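Long-range contact in PlyCB (Streptococcus phage C1, PDB 4F87), which forms the eight-subunit cell-wall binding ring of the phage endolysin PlyC, which degrades host peptidoglycan to bring about lysis: residues 15-20 / 30-35. Numbering follows the deposited sequence.
Sequences QGFLFH and RAFING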
# COMPACT_ATOMS: atom_id res chain seq x y z
N GLN B 15 -7.88 -12.10 -6.41
CA GLN B 15 -7.34 -12.53 -5.12
C GLN B 15 -7.92 -13.90 -4.84
O GLN B 15 -9.13 -14.09 -4.96
CB GLN B 15 -7.74 -11.56 -3.98
CG GLN B 15 -6.99 -10.25 -4.07
CD GLN B 15 -7.39 -9.29 -2.97
OE1 GLN B 15 -7.33 -9.61 -1.78
NE2 GLN B 15 -7.78 -8.09 -3.34
N GLY B 16 -7.07 -14.85 -4.49
CA GLY B 16 -7.56 -16.19 -4.19
C GLY B 16 -6.51 -17.24 -4.36
O GLY B 16 -5.31 -16.94 -4.35
N PHE B 17 -6.96 -18.49 -4.52
CA PHE B 17 -6.02 -19.57 -4.67
C PHE B 17 -6.71 -20.76 -5.31
O PHE B 17 -7.93 -20.92 -5.18
CB PHE B 17 -5.40 -20.00 -3.30
CG PHE B 17 -6.41 -20.34 -2.23
CD1 PHE B 17 -6.92 -21.62 -2.10
CD2 PHE B 17 -6.85 -19.36 -1.33
CE1 PHE B 17 -7.88 -21.92 -1.13
CE2 PHE B 17 -7.77 -19.69 -0.33
CZ PHE B 17 -8.27 -20.96 -0.23
N LEU B 18 -5.91 -21.59 -5.96
CA LEU B 18 -6.36 -22.90 -6.44
C LEU B 18 -6.15 -23.90 -5.29
O LEU B 18 -5.22 -23.74 -4.48
CB LEU B 18 -5.49 -23.35 -7.60
CG LEU B 18 -5.75 -22.60 -8.89
CD1 LEU B 18 -4.49 -22.54 -9.70
CD2 LEU B 18 -6.85 -23.31 -9.69
N PHE B 19 -7.00 -24.93 -5.24
CA PHE B 19 -6.82 -25.98 -4.25
C PHE B 19 -7.17 -27.34 -4.80
O PHE B 19 -8.05 -27.47 -5.68
CB PHE B 19 -7.58 -25.68 -2.92
CG PHE B 19 -9.08 -25.50 -2.99
CD1 PHE B 19 -9.94 -26.50 -2.53
CD2 PHE B 19 -9.63 -24.31 -3.44
CE1 PHE B 19 -11.31 -26.31 -2.53
CE2 PHE B 19 -11.02 -24.13 -3.46
CZ PHE B 19 -11.85 -25.13 -2.99
N HIS B 20 -6.46 -28.36 -4.32
CA HIS B 20 -6.72 -29.75 -4.67
C HIS B 20 -6.16 -30.61 -3.55
O HIS B 20 -5.39 -30.11 -2.71
CB HIS B 20 -6.03 -30.13 -6.02
CG HIS B 20 -4.55 -30.29 -5.92
ND1 HIS B 20 -3.71 -29.19 -5.84
CD2 HIS B 20 -3.80 -31.42 -5.84
CE1 HIS B 20 -2.48 -29.68 -5.73
NE2 HIS B 20 -2.48 -31.01 -5.73
N ARG B 30 -10.11 -26.94 -7.72
CA ARG B 30 -11.11 -25.92 -7.46
C ARG B 30 -10.38 -24.61 -7.18
O ARG B 30 -9.14 -24.59 -7.10
CB ARG B 30 -12.00 -26.31 -6.27
CG ARG B 30 -12.73 -27.63 -6.53
CD ARG B 30 -13.73 -27.99 -5.43
NE ARG B 30 -14.85 -27.04 -5.35
CZ ARG B 30 -15.87 -26.98 -6.20
NH1 ARG B 30 -15.95 -27.84 -7.22
NH2 ARG B 30 -16.82 -26.06 -6.05
N ALA B 31 -11.11 -23.50 -7.06
CA ALA B 31 -10.46 -22.25 -6.72
C ALA B 31 -11.38 -21.36 -5.96
O ALA B 31 -12.60 -21.45 -6.11
CB ALA B 31 -10.00 -21.53 -7.99
N PHE B 32 -10.80 -20.45 -5.17
CA PHE B 32 -11.51 -19.31 -4.64
C PHE B 32 -10.99 -18.14 -5.46
O PHE B 32 -9.77 -17.94 -5.56
CB PHE B 32 -11.23 -19.05 -3.14
CG PHE B 32 -12.04 -19.96 -2.27
CD1 PHE B 32 -13.35 -19.65 -1.94
CD2 PHE B 32 -11.49 -21.13 -1.77
CE1 PHE B 32 -14.10 -20.51 -1.12
CE2 PHE B 32 -12.25 -22.00 -0.98
CZ PHE B 32 -13.55 -21.69 -0.68
N ILE B 33 -11.89 -17.42 -6.13
CA ILE B 33 -11.49 -16.25 -6.92
C ILE B 33 -12.39 -15.10 -6.47
O ILE B 33 -13.61 -15.17 -6.63
CB ILE B 33 -11.58 -16.51 -8.46
CG1 ILE B 33 -10.48 -17.53 -8.88
CG2 ILE B 33 -11.43 -15.16 -9.25
CD1 ILE B 33 -10.56 -18.03 -10.23
N ASN B 34 -11.78 -14.09 -5.85
CA ASN B 34 -12.51 -12.94 -5.34
C ASN B 34 -13.67 -13.36 -4.41
O ASN B 34 -14.78 -12.81 -4.51
CB ASN B 34 -12.94 -12.02 -6.49
CG ASN B 34 -11.74 -11.45 -7.24
OD1 ASN B 34 -10.63 -11.40 -6.72
ND2 ASN B 34 -11.95 -10.94 -8.46
N GLY B 35 -13.41 -14.37 -3.58
CA GLY B 35 -14.39 -14.87 -2.62
C GLY B 35 -15.48 -15.76 -3.17
O GLY B 35 -16.43 -16.08 -2.45
O HOH W 1 -10.74 -15.33 -2.92
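F19 lies alongside R30, whose CB sits over one face of its ring, 3.8 Å from the centroid in a CH-pi contact, and crosses F32, with F19 CE2 meeting F32 CD2 at 3.5 Å. The planes of these two rings are only 17° apart, but the rings are displaced along each other and share little overlap. F17 completes the aromatic cluster, touching F32 CD2 obliquely with CZ at 3.6 Å. In F17 and F19 alike, CG stands between backbone N and carbonyl carbon (chi1 54° and 59°). Strands 16-20 and 29-33 form an antiparallel beta hairpin at the middle of the sheet, with F17-F32 and F19-R30 as hydrogen-bonded pairs. On the other face L18 CD2 packs on A31 CB at 4.0 Å. One residue before F17, G16 pairs with I33 and, having no CB, brings CA within 3.1 Å of F32 O in a CA-H...O contact. Beyond the strands, OD1 of N34 takes the N-H of Q15 at 2.9 Å, and Q15 O accepts N34 N (2.8 Å). Helix 63-70 covers the aromatic face through V63, I66 and M70. R30, which interacts with the host cell wall, forms a salt bridge through NE to E37.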